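Local coordinates for protein putative oxidoreductase (Pseudomonas putida, PDB 3L6D) that probably binds NADP and catalyses a redox reaction as a dimeric enzyme related to the 6-phosphogluconate dehydrogenase and reductive aminase families, at residues B[125-130]-B[159-164]; B[21-26]-B[132-137]; B[244-249]-B[271-276]; B[186-191]-B[263-268]. All coordinates share one frame; numbering follows the deposited sequence.

How the contacts relate
Contacts 1 and 2 lie in the N-terminal, Rossmann-type part of the chain, their centres about 9 Å apart, and are tied directly: Leu160 O accepts a probable hydrogen bond from Gly135 N at 2.7 Å, and Met24 packs against Leu160. Contacts 3 and 4 lie in the C-terminal helical part, with centres about 15 Å apart, and share helix 264-281. Helix 169-199 links the two parts: it follows strand 163-166 and carries residues 186-191 of contact 4, where Met187 touches Tyr130. Within one chain contacts 1 and 3 do not touch (centres about 36 Å apart, nearest atoms about 23 Å), but Tyr130 OH hydrogen-bonds His245 NE2 of the second subunit.

Contact 1. Residues B[125-130]-B[159-164]; sequences GMIVAY and GLAGHT
Ile127 reaches across to Leu160 and Ala161 with a single methyl group. Its CG1 lies trans to the backbone N (chi1 178°), which carries the longer branch away from strand 121-128 and sets CD1 at its end against the other segment. There CD1 approaches Leu160 O at 3.6 Å and the methyl carbon Ala161 CB at 3.9 Å. The first is a van der Waals contact with a carbonyl oxygen, whose polar partner is the backbone of Gly135; the second is purely apolar. CD1 thus rests on the Ala161 methyl and the Leu160 carbonyl oxygen.

Leu160 also points toward Ile127, but its side chain stays 4.5 Å or more away and packs on Met24 and Leu28 of helix 19-30. Ile127 touches Met20 and Met24 of the same helix, which brings both residues into one apolar layer. No hydrogen bond links the two segments. Their closest CA atoms, those of Ile127 and Ala161, are 7.3 Å apart. Strand 140-145 lies between strands 121-128 and 163-166 in the sheet, and it bonds to the former through Met126 and Ile142. Just beyond Ile127 the chain bends in an inverse gamma turn centred on Val128, and Tyr130 then meets the second subunit. This packing of a strand's side chain against the loop leading to the last strand, with helix 19-30 packed on both, belongs to the layered alpha/beta architecture of the Rossmann-type NAD-binding domain.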
loop_
_atom_site.group_PDB
_atom_site.type_symbol
_atom_site.label_atom_id
_atom_site.label_comp_id
_atom_site.label_asym_id
_atom_site.label_seq_id
_atom_site.Cartn_x
_atom_site.Cartn_y
_atom_site.Cartn_z
ATOM N N GLY B 125 7.743 12.547 20.663
ATOM C CA GLY B 125 8.035 12.135 19.290
ATOM C C GLY B 125 7.433 10.755 18.999
ATOM O O GLY B 125 7.249 9.929 19.917
HETATM N N MSE B 126 7.064 10.549 17.738
HETATM C CA MSE B 126 6.685 9.236 17.205
HETATM C C MSE B 126 7.549 9.003 15.961
HETATM O O MSE B 126 7.557 9.811 15.035
HETATM C CB MSE B 126 5.201 9.184 16.842
HETATM C CG MSE B 126 4.256 8.831 18.002
HETATM SE SE MSE B 126 2.734 10.086 18.115
HETATM C CE MSE B 126 3.936 11.614 18.079
ATOM N N ILE B 127 8.236 7.885 15.934
ATOM C CA ILE B 127 9.025 7.613 14.774
ATOM C C ILE B 127 8.355 6.554 13.927
ATOM O O ILE B 127 8.108 5.476 14.374
ATOM C CB ILE B 127 10.451 7.282 15.110
ATOM C CG1 ILE B 127 11.202 6.968 13.854
ATOM C CG2 ILE B 127 10.536 6.149 16.046
ATOM C CD1 ILE B 127 12.538 7.447 13.896
ATOM N N VAL B 128 8.048 6.903 12.694
ATOM C CA VAL B 128 7.387 5.984 11.819
ATOM C C VAL B 128 8.385 5.095 11.124
ATOM O O VAL B 128 8.577 5.182 9.956
ATOM C CB VAL B 128 6.532 6.716 10.817
ATOM C CG1 VAL B 128 5.538 5.801 10.213
ATOM C CG2 VAL B 128 5.834 7.831 11.481
ATOM N N ALA B 129 9.021 4.240 11.886
ATOM C CA ALA B 129 10.018 3.382 11.327
ATOM C C ALA B 129 10.300 2.212 12.200
ATOM O O ALA B 129 10.062 2.252 13.367
ATOM C CB ALA B 129 11.266 4.151 11.115
ATOM N N TYR B 130 10.835 1.171 11.615
ATOM C CA TYR B 130 11.428 0.100 12.400
ATOM C C TYR B 130 12.843 0.553 12.723
ATOM O O TYR B 130 13.399 1.388 11.992
ATOM C CB TYR B 130 11.386 -1.225 11.626
ATOM C CG TYR B 130 9.972 -1.755 11.477
ATOM C CD1 TYR B 130 9.320 -2.339 12.552
ATOM C CD2 TYR B 130 9.264 -1.612 10.273
ATOM C CE1 TYR B 130 8.021 -2.811 12.432
ATOM C CE2 TYR B 130 7.937 -2.086 10.149
ATOM C CZ TYR B 130 7.338 -2.678 11.229
ATOM O OH TYR B 130 6.053 -3.191 11.140
ATOM N N GLY B 159 18.258 13.893 12.445
ATOM C CA GLY B 159 19.244 12.832 12.381
ATOM C C GLY B 159 18.628 11.442 12.519
ATOM O O GLY B 159 19.175 10.458 11.995
ATOM N N LEU B 160 17.501 11.363 13.227
ATOM C CA LEU B 160 16.785 10.111 13.449
ATOM C C LEU B 160 15.772 9.732 12.335
ATOM O O LEU B 160 15.467 8.570 12.144
ATOM C CB LEU B 160 16.037 10.176 14.785
ATOM C CG LEU B 160 16.901 10.490 16.027
ATOM C CD1 LEU B 160 15.950 10.632 17.235
ATOM C CD2 LEU B 160 17.933 9.362 16.239
ATOM N N ALA B 161 15.217 10.703 11.646
ATOM C CA ALA B 161 14.333 10.380 10.532
ATOM C C ALA B 161 14.354 11.603 9.672
ATOM O O ALA B 161 14.072 12.699 10.149
ATOM C CB ALA B 161 12.864 10.065 11.062
ATOM N N GLY B 162 14.761 11.420 8.416
ATOM C CA GLY B 162 14.958 12.516 7.497
ATOM C C GLY B 162 13.806 13.489 7.324
ATOM O O GLY B 162 14.035 14.651 7.029
ATOM N N HIS B 163 12.573 13.039 7.493
ATOM C CA HIS B 163 11.445 13.934 7.276
ATOM C C HIS B 163 10.738 14.019 8.617
ATOM O O HIS B 163 10.579 13.011 9.283
ATOM C CB HIS B 163 10.460 13.366 6.244
ATOM C CG HIS B 163 11.045 13.203 4.867
ATOM N ND1 HIS B 163 10.978 14.187 3.894
ATOM C CD2 HIS B 163 11.706 12.165 4.307
ATOM C CE1 HIS B 163 11.567 13.750 2.794
ATOM N NE2 HIS B 163 12.016 12.530 3.018
ATOM N N THR B 164 10.401 15.219 9.050
ATOM C CA THR B 164 9.681 15.339 10.301
ATOM C C THR B 164 8.559 16.361 10.173
ATOM O O THR B 164 8.561 17.165 9.259
ATOM C CB THR B 164 10.603 15.590 11.508
ATOM O OG1 THR B 164 9.839 15.289 12.702
ATOM C CG2 THR B 164 11.131 17.045 11.532
#

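Contact 2. Residues B[21-26]-B[132-137]; sequences GTIMAQ and RNVGHR
Helix 19-30 faces a type II beta turn running from Asn133 to His136, closed by His136 N bonding to Asn133 O, and the backbones come nearest at Met24 and Val134, whose CA atoms lie 6.7 Å apart. Val134, at the second position of the turn, points its side chain at the helix. Ile23 CG2 sits against both CB and CG2 of Val134, 3.7 Å from the latter, and also near CG1; Val134 CG1 additionally meets Met24 CG at 4.0 Å. With chi1 at 169°, Val134 has CG1 opposite its backbone N and both branches spread toward the helix. Ile23 and Val134 run past one another in opposite directions, whereas the selenomethionine Met24 crosses the valine at about a right angle, using its CG and not its selenium. The contact is wholly apolar.

Gly135, with phi at 92°, occupies the third position of the turn; like its N, His136 O is tied to segment 159-164, probably by a hydrogen bond from Gly162 N. The loop thus lies between helix 19-30 and the approach to strand 163-166, and joins strand 121-128 to strand 140-145. Arg132, whose CB points away from the helix, forms a salt bridge through NH2 with Asp221 of the second subunit, while Thr22 packs against helix 42-50.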
loop_
_atom_site.group_PDB
_atom_site.type_symbol
_atom_site.label_atom_id
_atom_site.label_comp_id
_atom_site.label_asym_id
_atom_site.label_seq_id
_atom_site.Cartn_x
_atom_site.Cartn_y
_atom_site.Cartn_z
ATOM N N GLY B 21 16.332 3.031 21.676
ATOM C CA GLY B 21 17.322 3.951 22.222
ATOM C C GLY B 21 18.747 3.617 21.793
ATOM O O GLY B 21 19.499 4.508 21.416
ATOM N N THR B 22 19.122 2.339 21.823
ATOM C CA THR B 22 20.466 1.942 21.383
ATOM C C THR B 22 20.686 2.355 19.941
ATOM O O THR B 22 21.731 2.948 19.624
ATOM C CB THR B 22 20.732 0.417 21.576
ATOM O OG1 THR B 22 20.621 0.110 22.965
ATOM C CG2 THR B 22 22.148 0.044 21.096
ATOM N N ILE B 23 19.712 2.088 19.053
ATOM C CA ILE B 23 19.946 2.480 17.660
ATOM C C ILE B 23 19.974 3.987 17.460
ATOM O O ILE B 23 20.736 4.489 16.650
ATOM C CB ILE B 23 19.060 1.764 16.559
ATOM C CG1 ILE B 23 19.730 1.901 15.160
ATOM C CG2 ILE B 23 17.724 2.400 16.401
ATOM C CD1 ILE B 23 20.856 0.944 14.887
HETATM N N MSE B 24 19.140 4.704 18.190
HETATM C CA MSE B 24 19.165 6.156 18.105
HETATM C C MSE B 24 20.539 6.703 18.512
HETATM O O MSE B 24 21.139 7.533 17.791
HETATM C CB MSE B 24 18.064 6.723 18.974
HETATM C CG MSE B 24 16.695 6.514 18.355
HETATM SE SE MSE B 24 15.340 7.331 19.507
HETATM C CE MSE B 24 13.755 7.301 18.319
ATOM N N ALA B 25 21.051 6.229 19.640
ATOM C CA ALA B 25 22.398 6.638 20.078
ATOM C C ALA B 25 23.458 6.299 19.014
ATOM O O ALA B 25 24.318 7.131 18.723
ATOM C CB ALA B 25 22.754 6.049 21.448
ATOM N N GLN B 26 23.417 5.089 18.456
ATOM C CA GLN B 26 24.440 4.704 17.461
ATOM C C GLN B 26 24.378 5.583 16.239
ATOM O O GLN B 26 25.413 6.050 15.736
ATOM C CB GLN B 26 24.255 3.234 17.040
ATOM C CG GLN B 26 24.605 2.215 18.108
ATOM C CD GLN B 26 24.237 0.775 17.711
ATOM O OE1 GLN B 26 24.988 -0.172 17.995
ATOM N NE2 GLN B 26 23.092 0.604 17.054
ATOM N N ARG B 132 15.687 -0.585 12.191
ATOM C CA ARG B 132 16.623 -0.659 11.047
ATOM C C ARG B 132 16.621 0.573 10.174
ATOM O O ARG B 132 17.606 0.852 9.473
ATOM C CB ARG B 132 16.355 -1.914 10.191
ATOM C CG ARG B 132 14.984 -1.908 9.489
ATOM C CD ARG B 132 14.778 -3.185 8.656
ATOM N NE ARG B 132 13.539 -3.068 7.884
ATOM C CZ ARG B 132 12.376 -3.571 8.282
ATOM N NH1 ARG B 132 12.316 -4.265 9.410
ATOM N NH2 ARG B 132 11.282 -3.400 7.546
ATOM N N ASN B 133 15.520 1.331 10.187
ATOM C CA ASN B 133 15.462 2.562 9.397
ATOM C C ASN B 133 15.526 3.889 10.201
ATOM O O ASN B 133 15.260 4.981 9.678
ATOM C CB ASN B 133 14.234 2.538 8.470
ATOM C CG ASN B 133 14.346 1.459 7.424
ATOM O OD1 ASN B 133 15.366 1.360 6.724
ATOM N ND2 ASN B 133 13.320 0.617 7.334
ATOM N N VAL B 134 15.916 3.786 11.462
ATOM C CA VAL B 134 16.209 4.998 12.205
ATOM C C VAL B 134 17.423 5.619 11.515
ATOM O O VAL B 134 18.398 4.908 11.180
ATOM C CB VAL B 134 16.490 4.671 13.696
ATOM C CG1 VAL B 134 17.068 5.870 14.429
ATOM C CG2 VAL B 134 15.227 4.214 14.379
ATOM N N GLY B 135 17.365 6.921 11.271
ATOM C CA GLY B 135 18.471 7.617 10.600
ATOM C C GLY B 135 18.319 7.681 9.093
ATOM O O GLY B 135 19.007 8.461 8.437
ATOM N N HIS B 136 17.397 6.889 8.546
ATOM C CA HIS B 136 17.167 6.847 7.092
ATOM C C HIS B 136 16.649 8.200 6.594
ATOM O O HIS B 136 15.750 8.782 7.215
ATOM C CB HIS B 136 16.152 5.740 6.714
ATOM C CG HIS B 136 16.298 5.265 5.303
ATOM N ND1 HIS B 136 15.994 6.054 4.217
ATOM C CD2 HIS B 136 16.778 4.103 4.797
ATOM C CE1 HIS B 136 16.283 5.406 3.098
ATOM N NE2 HIS B 136 16.759 4.216 3.424
ATOM N N ARG B 137 17.229 8.674 5.490
ATOM C CA ARG B 137 16.793 9.888 4.761
ATOM C C ARG B 137 15.289 9.871 4.465
ATOM O O ARG B 137 14.656 10.931 4.470
ATOM C CB ARG B 137 17.519 10.024 3.410
ATOM C CG ARG B 137 18.912 10.702 3.452
ATOM C CD ARG B 137 19.775 10.315 2.207
ATOM N NE ARG B 137 18.908 9.856 1.116
ATOM C CZ ARG B 137 19.049 8.704 0.463
ATOM N NH1 ARG B 137 20.064 7.878 0.740
ATOM N NH2 ARG B 137 18.188 8.390 -0.499
#

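Contact 3. Residues B[244-249]-B[271-276]; sequences VHADAF and QVVQRA
Ala246 of helix 242-259 points toward helix 264-281, where its CB rests 4.1 Å from Val273 CG1. Its predecessor, His245, leads its ring away from the partner helix, with Phe249 CZ in plane at the ring's edge. His245 ND1 bonds to Arg241 O and NE2 to Tyr130 OH of the second subunit; both ring nitrogens are hydrogen-bonded, which should restrain the ring's rotation.

The small size of Ala246 is matched by a close backbone approach, with 5.7 Å between the CA atoms of Ala246 and Gln274. The Gln274 side chain folds back at chi2 (-74°), which brings the amide nitrogen beside Ala246. Gln274 NE2 comes within 3.2 Å of Ala246 O, but the angle is too poor for a hydrogen bond, and the amide packs on the alanine methyl as well.

The two short helical segments run roughly antiparallel, at 144° and 9.2 Å between axes, and belong to consecutive helices of the helical C-terminal domain, assigned to the reductive-aminase-like family. One turn of helix after His245, Phe249 also points toward the partner helix. CE2 of its ring approaches Val273 CG2 at 3.6 Å, and the two side chains cross at about a right angle. Val273 thus spreads its branches between two residues, CG1 to the alanine and CG2 to the ring. His245 C lies over one face of the Phe249 ring, near its rim; Phe266, Val269 and Cys270 also touch the Phe249 side chain, and Phe184 of the second subunit meets its ring.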
loop_
_atom_site.group_PDB
_atom_site.type_symbol
_atom_site.label_atom_id
_atom_site.label_comp_id
_atom_site.label_asym_id
_atom_site.label_seq_id
_atom_site.Cartn_x
_atom_site.Cartn_y
_atom_site.Cartn_z
ATOM N N VAL B 244 -19.246 -0.069 -10.021
ATOM C CA VAL B 244 -18.408 -0.993 -10.791
ATOM C C VAL B 244 -17.377 -1.712 -9.904
ATOM O O VAL B 244 -17.192 -2.935 -10.000
ATOM C CB VAL B 244 -17.695 -0.233 -11.959
ATOM C CG1 VAL B 244 -16.746 -1.150 -12.700
ATOM C CG2 VAL B 244 -18.752 0.360 -12.922
ATOM N N HIS B 245 -16.725 -0.961 -9.020
ATOM C CA HIS B 245 -15.802 -1.569 -8.061
ATOM C C HIS B 245 -16.531 -2.505 -7.115
ATOM O O HIS B 245 -16.042 -3.600 -6.837
ATOM C CB HIS B 245 -15.008 -0.511 -7.267
ATOM C CG HIS B 245 -13.885 0.119 -8.039
ATOM N ND1 HIS B 245 -14.097 1.030 -9.050
ATOM C CD2 HIS B 245 -12.542 -0.021 -7.937
ATOM C CE1 HIS B 245 -12.933 1.427 -9.537
ATOM N NE2 HIS B 245 -11.971 0.803 -8.878
ATOM N N ALA B 246 -17.701 -2.100 -6.629
ATOM C CA ALA B 246 -18.491 -2.991 -5.759
ATOM C C ALA B 246 -18.719 -4.343 -6.434
ATOM O O ALA B 246 -18.583 -5.407 -5.789
ATOM C CB ALA B 246 -19.807 -2.352 -5.365
ATOM N N ASP B 247 -19.009 -4.292 -7.738
ATOM C CA ASP B 247 -19.277 -5.500 -8.565
ATOM C C ASP B 247 -18.054 -6.400 -8.651
ATOM O O ASP B 247 -18.125 -7.591 -8.331
ATOM C CB ASP B 247 -19.700 -5.116 -9.991
ATOM C CG ASP B 247 -21.151 -4.652 -10.067
ATOM O OD1 ASP B 247 -21.877 -4.838 -9.061
ATOM O OD2 ASP B 247 -21.565 -4.115 -11.133
ATOM N N ALA B 248 -16.945 -5.803 -9.085
ATOM C CA ALA B 248 -15.652 -6.441 -9.099
ATOM C C ALA B 248 -15.278 -7.040 -7.734
ATOM O O ALA B 248 -14.776 -8.164 -7.674
ATOM C CB ALA B 248 -14.595 -5.426 -9.533
ATOM N N PHE B 249 -15.462 -6.273 -6.649
ATOM C CA PHE B 249 -15.069 -6.760 -5.314
ATOM C C PHE B 249 -15.870 -8.019 -4.924
ATOM O O PHE B 249 -15.298 -8.989 -4.439
ATOM C CB PHE B 249 -15.219 -5.675 -4.231
ATOM C CG PHE B 249 -14.265 -4.479 -4.382
ATOM C CD1 PHE B 249 -13.523 -4.276 -5.538
ATOM C CD2 PHE B 249 -14.156 -3.526 -3.348
ATOM C CE1 PHE B 249 -12.689 -3.151 -5.685
ATOM C CE2 PHE B 249 -13.314 -2.414 -3.482
ATOM C CZ PHE B 249 -12.569 -2.231 -4.660
ATOM N N GLN B 271 -17.690 -5.009 2.486
ATOM C CA GLN B 271 -18.739 -4.401 3.338
ATOM C C GLN B 271 -18.752 -2.878 3.198
ATOM O O GLN B 271 -19.794 -2.285 2.972
ATOM C CB GLN B 271 -18.574 -4.830 4.822
ATOM C CG GLN B 271 -19.609 -4.251 5.785
ATOM C CD GLN B 271 -19.409 -4.669 7.258
ATOM O OE1 GLN B 271 -18.385 -5.265 7.635
ATOM N NE2 GLN B 271 -20.399 -4.347 8.092
ATOM N N VAL B 272 -17.585 -2.254 3.325
ATOM C CA VAL B 272 -17.450 -0.812 3.200
ATOM C C VAL B 272 -17.942 -0.274 1.846
ATOM O O VAL B 272 -18.696 0.719 1.794
ATOM C CB VAL B 272 -15.978 -0.373 3.452
ATOM C CG1 VAL B 272 -15.779 1.106 3.116
ATOM C CG2 VAL B 272 -15.604 -0.614 4.916
ATOM N N VAL B 273 -17.512 -0.903 0.758
ATOM C CA VAL B 273 -17.848 -0.379 -0.570
ATOM C C VAL B 273 -19.306 -0.730 -0.922
ATOM O O VAL B 273 -20.026 0.078 -1.504
ATOM C CB VAL B 273 -16.883 -0.893 -1.653
ATOM C CG1 VAL B 273 -17.234 -0.290 -2.947
ATOM C CG2 VAL B 273 -15.402 -0.495 -1.322
ATOM N N GLN B 274 -19.757 -1.927 -0.570
ATOM C CA GLN B 274 -21.186 -2.237 -0.793
ATOM C C GLN B 274 -22.014 -1.179 -0.055
ATOM O O GLN B 274 -22.902 -0.553 -0.638
ATOM C CB GLN B 274 -21.520 -3.665 -0.347
ATOM C CG GLN B 274 -20.825 -4.789 -1.156
ATOM C CD GLN B 274 -21.400 -5.000 -2.561
ATOM O OE1 GLN B 274 -22.499 -4.535 -2.874
ATOM N NE2 GLN B 274 -20.660 -5.719 -3.409
ATOM N N ARG B 275 -21.678 -0.918 1.210
ATOM C CA ARG B 275 -22.407 0.090 1.976
ATOM C C ARG B 275 -22.352 1.523 1.387
ATOM O O ARG B 275 -23.385 2.205 1.335
ATOM C CB ARG B 275 -21.971 0.103 3.436
ATOM C CG ARG B 275 -23.006 0.753 4.340
ATOM C CD ARG B 275 -22.431 1.019 5.690
ATOM N NE ARG B 275 -21.450 2.084 5.620
ATOM C CZ ARG B 275 -21.503 3.196 6.335
ATOM N NH1 ARG B 275 -22.489 3.377 7.198
ATOM N NH2 ARG B 275 -20.545 4.106 6.195
ATOM N N ALA B 276 -21.175 1.965 0.939
ATOM C CA ALA B 276 -21.052 3.233 0.211
ATOM C C ALA B 276 -21.990 3.245 -1.005
ATOM O O ALA B 276 -22.662 4.262 -1.282
ATOM C CB ALA B 276 -19.596 3.482 -0.233
#

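Contact 4. Residues B[186-191]-B[263-268]; sequences AMVTFF and TPVFDA
Val265, the second residue of helix 264-281, sends its side chain toward helix 169-199. Its CB points at the other segment and forks there into two methyls with separate partners. CG1, set opposite the backbone N (chi1 -176°), meets Thr189 CG2 at 3.7 Å. CG2 of Val265 reaches the neighbouring residue, lying 4.1 Å from Val188 CG1. The fork thus straddles two consecutive residues of the helix, and each of them crosses the valine at about a right angle. Between the backbones the closest CA atoms, those of Thr189 and Val265, are 6.6 Å apart.

The rotamer that turns the Thr189 hydroxyl back to its own helix also presents CG2 to Val265: with chi1 at 67°, OG1 sits between the backbone N and carbonyl carbon. Thr189 OG1 donates to Ala186 O at 2.7 Å, tilted 22° from the plane of that carbonyl, and Phe190 N reaches the same oxygen from the same face. OG1 is also hydrogen-bonded to His182 ND1 of the second subunit.

Glu192 accepts hydrogen bonds from Val265 N and Phe266 N through its two carboxylate oxygens, tying the start of helix 264-281 to helix 169-199. Val188 packs on Val269 of the second subunit, which places this helix-helix junction, apolar where the side chains of the two segments meet, at the dimer interface of the all-helical C-terminal domain, as in the 6-phosphogluconate dehydrogenase superfamily.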
loop_
_atom_site.group_PDB
_atom_site.type_symbol
_atom_site.label_atom_id
_atom_site.label_comp_id
_atom_site.label_asym_id
_atom_site.label_seq_id
_atom_site.Cartn_x
_atom_site.Cartn_y
_atom_site.Cartn_z
ATOM N N ALA B 186 -2.554 -1.938 5.525
ATOM C CA ALA B 186 -2.022 -2.176 4.173
ATOM C C ALA B 186 -1.105 -3.389 4.188
ATOM O O ALA B 186 -1.219 -4.258 3.324
ATOM C CB ALA B 186 -1.290 -0.949 3.673
HETATM N N MSE B 187 -0.224 -3.474 5.175
HETATM C CA MSE B 187 0.622 -4.664 5.333
HETATM C C MSE B 187 -0.174 -5.945 5.485
HETATM O O MSE B 187 0.151 -6.964 4.842
HETATM C CB MSE B 187 1.555 -4.507 6.539
HETATM C CG MSE B 187 2.522 -3.330 6.392
HETATM SE SE MSE B 187 3.520 -3.058 8.060
HETATM C CE MSE B 187 4.054 -4.872 8.498
ATOM N N VAL B 188 -1.185 -5.913 6.358
ATOM C CA VAL B 188 -1.977 -7.102 6.612
ATOM C C VAL B 188 -2.795 -7.553 5.359
ATOM O O VAL B 188 -2.916 -8.755 5.116
ATOM C CB VAL B 188 -2.811 -6.945 7.895
ATOM C CG1 VAL B 188 -3.799 -8.096 8.055
ATOM C CG2 VAL B 188 -1.864 -6.832 9.124
ATOM N N THR B 189 -3.290 -6.605 4.550
ATOM C CA THR B 189 -3.990 -6.972 3.309
ATOM C C THR B 189 -3.053 -7.753 2.418
ATOM O O THR B 189 -3.478 -8.690 1.724
ATOM C CB THR B 189 -4.558 -5.763 2.477
ATOM O OG1 THR B 189 -3.481 -4.963 1.954
ATOM C CG2 THR B 189 -5.530 -4.905 3.304
ATOM N N PHE B 190 -1.774 -7.392 2.463
ATOM C CA PHE B 190 -0.793 -8.114 1.687
ATOM C C PHE B 190 -0.598 -9.542 2.220
ATOM O O PHE B 190 -0.620 -10.493 1.435
ATOM C CB PHE B 190 0.524 -7.317 1.589
ATOM C CG PHE B 190 1.572 -7.986 0.762
ATOM C CD1 PHE B 190 1.610 -7.801 -0.619
ATOM C CD2 PHE B 190 2.543 -8.810 1.368
ATOM C CE1 PHE B 190 2.580 -8.438 -1.394
ATOM C CE2 PHE B 190 3.532 -9.452 0.596
ATOM C CZ PHE B 190 3.546 -9.270 -0.790
ATOM N N PHE B 191 -0.416 -9.698 3.546
ATOM C CA PHE B 191 -0.323 -11.026 4.168
ATOM C C PHE B 191 -1.522 -11.888 3.852
ATOM O O PHE B 191 -1.364 -13.068 3.518
ATOM C CB PHE B 191 -0.048 -10.955 5.703
ATOM C CG PHE B 191 1.124 -10.110 6.066
ATOM C CD1 PHE B 191 2.259 -10.072 5.252
ATOM C CD2 PHE B 191 1.108 -9.324 7.222
ATOM C CE1 PHE B 191 3.357 -9.273 5.586
ATOM C CE2 PHE B 191 2.202 -8.524 7.562
ATOM C CZ PHE B 191 3.328 -8.502 6.753
ATOM N N THR B 263 -10.814 -14.683 4.473
ATOM C CA THR B 263 -10.317 -13.353 4.150
ATOM C C THR B 263 -11.170 -12.328 4.851
ATOM O O THR B 263 -11.928 -11.619 4.208
ATOM C CB THR B 263 -10.368 -13.078 2.641
ATOM O OG1 THR B 263 -11.729 -13.175 2.205
ATOM C CG2 THR B 263 -9.510 -14.065 1.877
ATOM N N PRO B 264 -11.044 -12.229 6.180
ATOM C CA PRO B 264 -11.868 -11.259 6.890
ATOM C C PRO B 264 -11.595 -9.812 6.498
ATOM O O PRO B 264 -12.521 -9.005 6.539
ATOM C CB PRO B 264 -11.471 -11.472 8.354
ATOM C CG PRO B 264 -10.085 -12.056 8.275
ATOM C CD PRO B 264 -10.171 -12.978 7.108
ATOM N N VAL B 265 -10.342 -9.484 6.156
ATOM C CA VAL B 265 -9.998 -8.091 5.803
ATOM C C VAL B 265 -10.688 -7.753 4.501
ATOM O O VAL B 265 -11.404 -6.748 4.407
ATOM C CB VAL B 265 -8.471 -7.828 5.727
ATOM C CG1 VAL B 265 -8.204 -6.342 5.445
ATOM C CG2 VAL B 265 -7.784 -8.233 7.022
ATOM N N PHE B 266 -10.525 -8.620 3.495
ATOM C CA PHE B 266 -11.253 -8.379 2.230
ATOM C C PHE B 266 -12.772 -8.352 2.354
ATOM O O PHE B 266 -13.440 -7.547 1.700
ATOM C CB PHE B 266 -10.825 -9.319 1.084
ATOM C CG PHE B 266 -11.197 -8.781 -0.255
ATOM C CD1 PHE B 266 -10.508 -7.673 -0.794
ATOM C CD2 PHE B 266 -12.289 -9.279 -0.944
ATOM C CE1 PHE B 266 -10.874 -7.137 -2.021
ATOM C CE2 PHE B 266 -12.652 -8.739 -2.169
ATOM C CZ PHE B 266 -11.940 -7.673 -2.713
ATOM N N ASP B 267 -13.314 -9.202 3.220
ATOM C CA ASP B 267 -14.757 -9.178 3.484
ATOM C C ASP B 267 -15.160 -7.799 4.004
ATOM O O ASP B 267 -16.222 -7.282 3.656
ATOM C CB ASP B 267 -15.118 -10.223 4.541
ATOM C CG ASP B 267 -15.044 -11.658 4.010
ATOM O OD1 ASP B 267 -14.946 -11.843 2.783
ATOM O OD2 ASP B 267 -15.097 -12.601 4.831
ATOM N N ALA B 268 -14.306 -7.223 4.855
ATOM C CA ALA B 268 -14.627 -5.958 5.495
ATOM C C ALA B 268 -14.583 -4.858 4.431
ATOM O O ALA B 268 -15.434 -3.962 4.400
ATOM C CB ALA B 268 -13.649 -5.675 6.624
#